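Local coordinates for protein purine nucleoside phosphorylase (Anopheles gambiae, PDB 2P4S) that cleaves inosine, guanosine and their 2'-deoxy forms with phosphate, giving the free purine base and a pentose 1-phosphate for purine salvage, at residues K180-V185 against I310-H315; V187-G192 against E238-R243; H195-N200 against K365-E370. One frame throughout, in Å; residues are numbered along the deposited sequence.

Interaction 1: residues K180-V185 against I310-H315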
loop_
_atom_site.group_PDB
_atom_site.type_symbol
_atom_site.label_atom_id
_atom_site.label_comp_id
_atom_site.label_asym_id
_atom_site.label_seq_id
_atom_site.Cartn_x
_atom_site.Cartn_y
_atom_site.Cartn_z
ATOM N N LYS A 180 -11.617 3.349 12.534
ATOM C CA LYS A 180 -12.238 2.609 13.618
ATOM C C LYS A 180 -11.218 2.164 14.697
ATOM O O LYS A 180 -11.536 2.218 15.892
ATOM C CB LYS A 180 -13.046 1.417 13.054
ATOM C CG LYS A 180 -13.808 0.587 14.103
ATOM C CD LYS A 180 -15.035 0.005 13.398
ATOM C CE LYS A 180 -15.898 -0.851 14.306
ATOM N NZ LYS A 180 -17.014 -1.548 13.522
ATOM N N CYS A 181 -10.017 1.718 14.299
ATOM C CA CYS A 181 -8.951 1.384 15.303
ATOM C C CYS A 181 -8.551 2.617 16.112
ATOM O O CYS A 181 -8.244 2.523 17.287
ATOM C CB CYS A 181 -7.677 0.830 14.630
ATOM S SG CYS A 181 -7.929 -0.756 13.729
ATOM N N ALA A 182 -8.584 3.772 15.459
ATOM C CA ALA A 182 -8.061 5.036 16.015
ATOM C C ALA A 182 -9.157 5.804 16.739
ATOM O O ALA A 182 -8.856 6.651 17.561
ATOM C CB ALA A 182 -7.470 5.880 14.886
ATOM N N MET A 183 -10.429 5.459 16.481
ATOM C CA MET A 183 -11.593 6.119 17.114
ATOM C C MET A 183 -11.493 6.421 18.658
ATOM O O MET A 183 -11.924 7.479 19.123
ATOM C CB MET A 183 -12.897 5.381 16.738
ATOM C CG MET A 183 -14.131 5.793 17.580
ATOM S SD MET A 183 -14.381 4.833 19.082
ATOM C CE MET A 183 -14.281 3.164 18.490
ATOM N N PRO A 184 -10.989 5.475 19.468
ATOM C CA PRO A 184 -10.840 5.772 20.898
ATOM C C PRO A 184 -9.922 6.937 21.246
ATOM O O PRO A 184 -10.088 7.570 22.326
ATOM C CB PRO A 184 -10.259 4.479 21.444
ATOM C CG PRO A 184 -10.781 3.410 20.448
ATOM C CD PRO A 184 -10.643 4.069 19.152
ATOM N N VAL A 185 -8.991 7.261 20.343
ATOM C CA VAL A 185 -8.197 8.502 20.465
ATOM C C VAL A 185 -9.032 9.788 20.336
ATOM O O VAL A 185 -8.741 10.768 21.016
ATOM C CB VAL A 185 -6.977 8.529 19.472
ATOM C CG1 VAL A 185 -6.131 9.787 19.633
ATOM C CG2 VAL A 185 -6.100 7.246 19.631
ATOM N N ILE A 310 -1.547 7.424 16.681
ATOM C CA ILE A 310 -0.693 8.606 16.748
ATOM C C ILE A 310 -1.086 9.695 15.753
ATOM O O ILE A 310 -1.124 10.847 16.105
ATOM C CB ILE A 310 0.821 8.208 16.587
ATOM C CG1 ILE A 310 1.248 7.288 17.762
ATOM C CG2 ILE A 310 1.703 9.462 16.512
ATOM C CD1 ILE A 310 1.490 8.032 19.141
ATOM N N ILE A 311 -1.396 9.344 14.512
ATOM C CA ILE A 311 -1.779 10.338 13.514
ATOM C C ILE A 311 -3.103 11.033 13.889
ATOM O O ILE A 311 -3.273 12.263 13.748
ATOM C CB ILE A 311 -1.883 9.655 12.129
ATOM C CG1 ILE A 311 -0.490 9.355 11.581
ATOM C CG2 ILE A 311 -2.652 10.488 11.120
ATOM C CD1 ILE A 311 -0.521 8.646 10.203
ATOM N N THR A 312 -4.049 10.236 14.368
ATOM C CA THR A 312 -5.309 10.783 14.904
ATOM C C THR A 312 -5.068 11.708 16.110
ATOM O O THR A 312 -5.679 12.748 16.218
ATOM C CB THR A 312 -6.257 9.626 15.270
ATOM O OG1 THR A 312 -6.447 8.796 14.099
ATOM C CG2 THR A 312 -7.584 10.160 15.769
ATOM N N ALA A 313 -4.183 11.316 17.019
ATOM C CA ALA A 313 -3.835 12.133 18.175
ATOM C C ALA A 313 -3.256 13.483 17.754
ATOM O O ALA A 313 -3.645 14.518 18.265
ATOM C CB ALA A 313 -2.862 11.413 19.059
ATOM N N ARG A 314 -2.337 13.460 16.802
ATOM C CA ARG A 314 -1.655 14.667 16.325
ATOM C C ARG A 314 -2.650 15.561 15.648
ATOM O O ARG A 314 -2.611 16.754 15.818
ATOM C CB ARG A 314 -0.520 14.295 15.331
ATOM C CG ARG A 314 0.664 13.633 16.025
ATOM C CD ARG A 314 1.096 14.461 17.275
ATOM N NE ARG A 314 1.855 15.628 16.857
ATOM C CZ ARG A 314 1.969 16.768 17.538
ATOM N NH1 ARG A 314 1.337 16.922 18.709
ATOM N NH2 ARG A 314 2.714 17.765 17.019
ATOM N N HIS A 315 -3.553 14.962 14.881
ATOM C CA HIS A 315 -4.634 15.694 14.219
ATOM C C HIS A 315 -5.447 16.568 15.179
ATOM O O HIS A 315 -5.711 17.701 14.856
ATOM C CB HIS A 315 -5.563 14.745 13.431
ATOM C CG HIS A 315 -6.616 15.470 12.621
ATOM N ND1 HIS A 315 -7.965 15.324 12.847
ATOM C CD2 HIS A 315 -6.505 16.378 11.622
ATOM C CE1 HIS A 315 -8.639 16.093 12.019
ATOM N NE2 HIS A 315 -7.776 16.734 11.254
#
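Val185 and Thr312 bury the largest areas in this meeting of two helices, and Ala182 and Ala313 complete it. The segments 180-185 and 310-315 run at 42° to each other, with their axes 8.6 Å apart at closest approach. All four residues are small, which allows this approach.

Val185 reaches across with one branch. Its CG1 lies anti to the backbone N (chi1 -178°), and this brings it over the backbone of the other helix. There Val185 CG1 is 3.6 Å from Ala313 CA and 3.7 Å from Ala313 CB. Val185 CB itself faces the methyl of Thr312, at 4.1 Å from CG2.

Thr312 presents both of its branches. CG2 goes to Val185, while OG1 meets the methyl of Ala182, three residues before Val185, with Ala182 CB 3.2 Å from Thr312 OG1. This pair is close, but it is a methyl against an oxygen and not a hydrogen bond. With chi1 at -56°, OG1 sits beside its own backbone N. It bonds back to the carbonyl oxygen of His308, four residues before Thr312.

Val185 and Ala313 both also touch Leu196 of strand 195-204, so helices 178-191 and 307-315 pack side by side on the same face of the central sheet. Phe170, a phosphate-binding residue, has its side chain about 8 Å from that of Ala182.

The chemistry is thus nearly all apolar. The one polar side-chain atom in the buried interface is satisfied by its own helix, so the two helices are joined by the fit of small side chains.

Interaction 2: residues V187-G192 against E238-R243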
loop_
_atom_site.group_PDB
_atom_site.type_symbol
_atom_site.label_atom_id
_atom_site.label_comp_id
_atom_site.label_asym_id
_atom_site.label_seq_id
_atom_site.Cartn_x
_atom_site.Cartn_y
_atom_site.Cartn_z
ATOM N N VAL A 187 -12.260 10.035 21.099
ATOM C CA VAL A 187 -12.968 9.996 22.368
ATOM C C VAL A 187 -12.103 10.508 23.555
ATOM O O VAL A 187 -12.565 11.351 24.320
ATOM C CB VAL A 187 -13.540 8.561 22.666
ATOM C CG1 VAL A 187 -14.206 8.550 24.000
ATOM C CG2 VAL A 187 -14.529 8.149 21.577
ATOM N N MET A 188 -10.882 9.994 23.719
ATOM C CA MET A 188 -9.937 10.527 24.708
ATOM C C MET A 188 -9.817 12.069 24.637
ATOM O O MET A 188 -9.907 12.750 25.649
ATOM C CB MET A 188 -8.555 9.879 24.563
ATOM C CG MET A 188 -8.440 8.406 24.961
ATOM S SD MET A 188 -6.838 7.703 24.403
ATOM C CE MET A 188 -6.898 6.136 25.254
ATOM N N HIS A 189 -9.651 12.617 23.447
ATOM C CA HIS A 189 -9.579 14.053 23.247
ATOM C C HIS A 189 -10.876 14.750 23.725
ATOM O O HIS A 189 -10.838 15.723 24.502
ATOM C CB HIS A 189 -9.330 14.309 21.756
ATOM C CG HIS A 189 -9.554 15.723 21.317
ATOM N ND1 HIS A 189 -8.752 16.773 21.724
ATOM C CD2 HIS A 189 -10.446 16.247 20.437
ATOM C CE1 HIS A 189 -9.177 17.887 21.150
ATOM N NE2 HIS A 189 -10.197 17.592 20.357
ATOM N N LEU A 190 -12.022 14.259 23.252
ATOM C CA LEU A 190 -13.307 14.849 23.607
ATOM C C LEU A 190 -13.538 14.842 25.125
ATOM O O LEU A 190 -14.103 15.767 25.668
ATOM C CB LEU A 190 -14.436 14.133 22.880
ATOM C CG LEU A 190 -14.532 14.375 21.381
ATOM C CD1 LEU A 190 -15.727 13.580 20.828
ATOM C CD2 LEU A 190 -14.625 15.886 21.046
ATOM N N ILE A 191 -13.069 13.792 25.794
ATOM C CA ILE A 191 -13.040 13.712 27.254
ATOM C C ILE A 191 -12.062 14.698 27.931
ATOM O O ILE A 191 -12.187 14.937 29.125
ATOM C CB ILE A 191 -12.739 12.255 27.662
ATOM C CG1 ILE A 191 -14.003 11.390 27.427
ATOM C CG2 ILE A 191 -12.118 12.129 29.089
ATOM C CD1 ILE A 191 -13.736 9.905 27.516
ATOM N N GLY A 192 -11.091 15.239 27.177
ATOM C CA GLY A 192 -10.103 16.150 27.702
ATOM C C GLY A 192 -8.672 15.648 27.858
ATOM O O GLY A 192 -7.865 16.364 28.409
ATOM N N GLU A 238 -13.199 20.289 11.185
ATOM C CA GLU A 238 -12.273 21.269 11.776
ATOM C C GLU A 238 -12.394 21.347 13.295
ATOM O O GLU A 238 -11.520 21.856 13.959
ATOM C CB GLU A 238 -12.422 22.669 11.174
ATOM C CG GLU A 238 -12.795 22.715 9.698
ATOM C CD GLU A 238 -11.584 22.674 8.763
ATOM O OE1 GLU A 238 -10.558 23.319 9.147
ATOM O OE2 GLU A 238 -11.658 21.994 7.668
ATOM N N ARG A 239 -13.493 20.844 13.830
ATOM C CA ARG A 239 -13.664 20.701 15.275
ATOM C C ARG A 239 -12.669 19.708 15.875
ATOM O O ARG A 239 -12.340 19.806 17.072
ATOM C CB ARG A 239 -15.094 20.260 15.601
ATOM C CG ARG A 239 -16.203 21.290 15.224
ATOM C CD ARG A 239 -17.586 20.763 15.621
ATOM N NE ARG A 239 -17.992 19.669 14.732
ATOM C CZ ARG A 239 -19.231 19.196 14.633
ATOM N NH1 ARG A 239 -20.203 19.695 15.388
ATOM N NH2 ARG A 239 -19.501 18.213 13.804
ATOM N N PHE A 240 -12.184 18.757 15.075
ATOM C CA PHE A 240 -11.025 17.943 15.506
ATOM C C PHE A 240 -9.692 18.582 15.152
ATOM O O PHE A 240 -8.823 18.682 16.002
ATOM C CB PHE A 240 -11.067 16.498 14.987
ATOM C CG PHE A 240 -12.094 15.651 15.657
ATOM C CD1 PHE A 240 -12.032 15.430 17.025
ATOM C CD2 PHE A 240 -13.107 15.035 14.900
ATOM C CE1 PHE A 240 -12.989 14.620 17.649
ATOM C CE2 PHE A 240 -14.064 14.221 15.509
ATOM C CZ PHE A 240 -14.010 14.010 16.887
ATOM N N GLY A 241 -9.527 19.022 13.913
ATOM C CA GLY A 241 -8.250 19.570 13.485
ATOM C C GLY A 241 -8.275 19.980 12.031
ATOM O O GLY A 241 -9.327 19.897 11.373
ATOM N N PRO A 242 -7.113 20.425 11.504
ATOM C CA PRO A 242 -6.997 20.929 10.120
ATOM C C PRO A 242 -7.018 19.824 9.043
ATOM O O PRO A 242 -6.764 18.647 9.339
ATOM C CB PRO A 242 -5.635 21.659 10.115
ATOM C CG PRO A 242 -4.805 20.987 11.207
ATOM C CD PRO A 242 -5.810 20.440 12.230
ATOM N N ARG A 243 -7.302 20.212 7.804
ATOM C CA ARG A 243 -7.250 19.298 6.678
ATOM C C ARG A 243 -5.851 18.662 6.568
ATOM O O ARG A 243 -5.741 17.430 6.376
ATOM C CB ARG A 243 -7.566 20.000 5.342
ATOM C CG ARG A 243 -8.034 19.038 4.235
ATOM C CD ARG A 243 -7.872 17.614 4.681
ATOM N NE ARG A 243 -8.901 16.834 4.094
ATOM C CZ ARG A 243 -9.306 15.647 4.495
ATOM N NH1 ARG A 243 -8.781 15.016 5.534
ATOM N NH2 ARG A 243 -10.285 15.107 3.808
HETATM O O HOH W 1 -12.437 18.979 19.347
#
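The last turn of helix 178-191 faces the loop 238-243 across 8.8 Å between the CA atoms of His189 and Phe240; the helix ends at Ile191, and Gly192 closes it in a Schellman motif with positive phi.

Phe240 is the buried residue of the contact. Its ring extends towards the helix and meets two side chains at adjacent ring atoms, CD1 and CE1. His189 CD2 comes in near the plane of the phenyl ring, at its edge, 3.9 Å from Phe240 CD1. Leu190 meets the neighbouring ring atom: Leu190 CD2 is 4.0 Å from Phe240 CE1. The leucine and the phenylalanine side chains cross at about a right angle.

His189 has CG anti to its own N (chi1 166°), which directs the imidazole at the loop. The ring then serves two purposes. Its carbon CD2 packs on Phe240, and His189 NE2 hydrogen-bonds a water 2.8 Å away. This water probably bridges helix and loop by donating to the carbonyl oxygen of Arg239, but its 2.4 Å distance to Arg239 O is too short to trust in detail.

Other residues complete the setting. Phe240 also forms a cation-pi contact with Arg186 and meets the ring of Tyr92. Leu190 and Phe240 both touch Leu95 of helix 92-105, so the leucine and the phenyl ring share an apolar patch with that helix.

The contact is remote from the phosphate and nucleoside sites. Its chemistry is mainly apolar: the phenyl ring joins loop to helix through His189 CD2 and Leu190, and the water at the imidazole adds at most a tentative polar link.

Interaction 3: residues H195-N200 against K365-E370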
loop_
_atom_site.group_PDB
_atom_site.type_symbol
_atom_site.label_atom_id
_atom_site.label_comp_id
_atom_site.label_asym_id
_atom_site.label_seq_id
_atom_site.Cartn_x
_atom_site.Cartn_y
_atom_site.Cartn_z
ATOM N N HIS A 195 -2.691 14.312 26.283
ATOM C CA HIS A 195 -1.567 13.449 25.959
ATOM C C HIS A 195 -2.065 12.075 25.593
ATOM O O HIS A 195 -3.019 11.593 26.217
ATOM C CB HIS A 195 -0.569 13.346 27.121
ATOM C CG HIS A 195 0.217 14.611 27.327
ATOM N ND1 HIS A 195 -0.385 15.820 27.621
ATOM C CD2 HIS A 195 1.544 14.868 27.218
ATOM C CE1 HIS A 195 0.543 16.758 27.721
ATOM N NE2 HIS A 195 1.721 16.209 27.470
ATOM N N LEU A 196 -1.433 11.492 24.558
ATOM C CA LEU A 196 -1.503 10.053 24.289
ATOM C C LEU A 196 -0.181 9.320 24.540
ATOM O O LEU A 196 0.846 9.689 23.970
ATOM C CB LEU A 196 -2.005 9.786 22.860
ATOM C CG LEU A 196 -2.155 8.300 22.477
ATOM C CD1 LEU A 196 -3.309 7.574 23.282
ATOM C CD2 LEU A 196 -2.275 8.139 20.928
ATOM N N ILE A 197 -0.204 8.325 25.427
ATOM C CA ILE A 197 0.825 7.301 25.488
ATOM C C ILE A 197 0.387 5.995 24.749
ATOM O O ILE A 197 -0.503 5.260 25.216
ATOM C CB ILE A 197 1.249 6.981 26.930
ATOM C CG1 ILE A 197 1.728 8.262 27.649
ATOM C CG2 ILE A 197 2.345 5.887 26.940
ATOM C CD1 ILE A 197 1.965 8.063 29.134
ATOM N N ALA A 198 1.014 5.716 23.597
ATOM C CA ALA A 198 0.696 4.486 22.836
ATOM C C ALA A 198 1.811 3.477 23.047
ATOM O O ALA A 198 2.999 3.808 22.869
ATOM C CB ALA A 198 0.497 4.797 21.375
ATOM N N THR A 199 1.460 2.269 23.460
ATOM C CA THR A 199 2.449 1.220 23.702
ATOM C C THR A 199 2.144 0.065 22.753
ATOM O O THR A 199 0.982 -0.173 22.405
ATOM C CB THR A 199 2.393 0.658 25.114
ATOM O OG1 THR A 199 1.221 -0.157 25.252
ATOM C CG2 THR A 199 2.408 1.745 26.198
ATOM N N ASN A 200 3.157 -0.674 22.339
ATOM C CA ASN A 200 2.861 -1.874 21.571
ATOM C C ASN A 200 3.962 -2.883 21.814
ATOM O O ASN A 200 4.985 -2.536 22.443
ATOM C CB ASN A 200 2.707 -1.531 20.073
ATOM C CG ASN A 200 3.942 -0.891 19.498
ATOM O OD1 ASN A 200 5.036 -1.462 19.534
ATOM N ND2 ASN A 200 3.789 0.299 18.976
ATOM N N LYS A 365 3.725 10.882 35.631
ATOM C CA LYS A 365 4.096 11.806 36.707
ATOM C C LYS A 365 4.831 13.042 36.169
ATOM O O LYS A 365 4.545 14.155 36.582
ATOM C CB LYS A 365 4.902 11.067 37.771
ATOM C CG LYS A 365 5.642 11.966 38.803
ATOM C CD LYS A 365 6.748 11.123 39.505
ATOM C CE LYS A 365 7.128 11.723 40.881
ATOM N NZ LYS A 365 8.094 12.853 40.742
ATOM N N HIS A 366 5.720 12.862 35.198
ATOM C CA HIS A 366 6.365 13.985 34.555
ATOM C C HIS A 366 5.378 14.927 33.773
ATOM O O HIS A 366 5.424 16.174 33.883
ATOM C CB HIS A 366 7.506 13.484 33.649
ATOM C CG HIS A 366 8.283 14.595 32.998
ATOM N ND1 HIS A 366 9.222 15.344 33.681
ATOM C CD2 HIS A 366 8.224 15.108 31.744
ATOM C CE1 HIS A 366 9.727 16.252 32.858
ATOM N NE2 HIS A 366 9.133 16.130 31.682
ATOM N N ILE A 367 4.497 14.319 32.972
ATOM C CA ILE A 367 3.459 15.061 32.253
ATOM C C ILE A 367 2.614 15.876 33.254
ATOM O O ILE A 367 2.270 17.033 33.008
ATOM C CB ILE A 367 2.549 14.096 31.460
ATOM C CG1 ILE A 367 3.348 13.446 30.311
ATOM C CG2 ILE A 367 1.259 14.808 31.020
ATOM C CD1 ILE A 367 2.708 12.214 29.655
ATOM N N HIS A 368 2.281 15.262 34.378
ATOM C CA HIS A 368 1.427 15.875 35.378
ATOM C C HIS A 368 2.084 17.082 36.088
ATOM O O HIS A 368 1.482 18.147 36.129
ATOM C CB HIS A 368 0.977 14.828 36.395
ATOM C CG HIS A 368 0.066 15.370 37.448
ATOM N ND1 HIS A 368 -1.243 15.741 37.185
ATOM C CD2 HIS A 368 0.282 15.637 38.760
ATOM C CE1 HIS A 368 -1.795 16.188 38.299
ATOM N NE2 HIS A 368 -0.893 16.126 39.269
ATOM N N TYR A 369 3.281 16.888 36.650
ATOM C CA TYR A 369 4.129 17.972 37.175
ATOM C C TYR A 369 4.373 19.130 36.193
ATOM O O TYR A 369 4.116 20.271 36.534
ATOM C CB TYR A 369 5.465 17.400 37.638
ATOM C CG TYR A 369 6.456 18.376 38.299
ATOM C CD1 TYR A 369 6.291 18.790 39.656
ATOM C CD2 TYR A 369 7.598 18.828 37.599
ATOM C CE1 TYR A 369 7.219 19.660 40.288
ATOM C CE2 TYR A 369 8.545 19.710 38.224
ATOM C CZ TYR A 369 8.346 20.118 39.565
ATOM O OH TYR A 369 9.275 20.979 40.165
ATOM N N GLU A 370 4.863 18.849 34.983
ATOM C CA GLU A 370 5.119 19.893 33.965
ATOM C C GLU A 370 3.900 20.726 33.598
ATOM O O GLU A 370 4.038 21.880 33.217
ATOM C CB GLU A 370 5.714 19.302 32.689
ATOM C CG GLU A 370 7.133 18.809 32.846
ATOM C CD GLU A 370 8.148 19.927 33.073
ATOM O OE1 GLU A 370 8.784 19.968 34.155
ATOM O OE2 GLU A 370 8.321 20.753 32.154
#
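Ile367 lays its CG2 methyl on the face of the His195 imidazole. The methyl is 3.7 Å from the centroid of the His195 ring and only 3° off the ring normal, so this is a centred CH-pi contact. The other branch of Ile367 runs on along the ring: its CD1 lies 3.8 Å from His195 CD2. The same CD1 then touches Ile197, with 4.2 Å between Ile367 CD1 and Ile197 CD1. One isoleucine thus meets both residues of the strand that face the helix.

The torsions explain the split. Ile367 has CG2 anti to the backbone N, and CG1 anti to the carbonyl carbon (chi1 -68°). The two branches diverge, one to the ring centre and one to its CD2 side and to Ile197, two residues along the strand. His195 and Ile197 are alternate residues of the strand, so they point to the same side of it.

Further out, the backbone of His195 is bonded to Lys111 and Gly113, and that of Ile197 to Gly113. These bonds pair the strand in parallel with strand 112-116 and the residue just before it. Val112 touches both isoleucines.

The C-terminal helix 353-370 therefore packs on one face of the central sheet, against strands 112-116 and 195-204, with Leu255 of helix 253-265 touching both His195 and Ile367.

Helix 178-191 serves both interaction 1 and interaction 2, whose centres are 9 Å apart. They also meet directly: His315 NE2 lies 2.9 Å from Pro242 O, a probable hydrogen bond. Strand 195-204 follows that helix in the chain and carries interaction 3. Its Leu196 faces away from helix 353-370 and touches the other two contacts, with Leu196 CD2 3.8 Å from Ala313 CB and Leu196 CD1 3.7 Å from Met188 SD. Helices thus pack on both sides of the strand. In interaction 3, the Ile197 side chain is about 9 Å from that of Arg169, which binds phosphate. Further along the strand, Thr199 O accepts a hydrogen bond from Arg169 NH2.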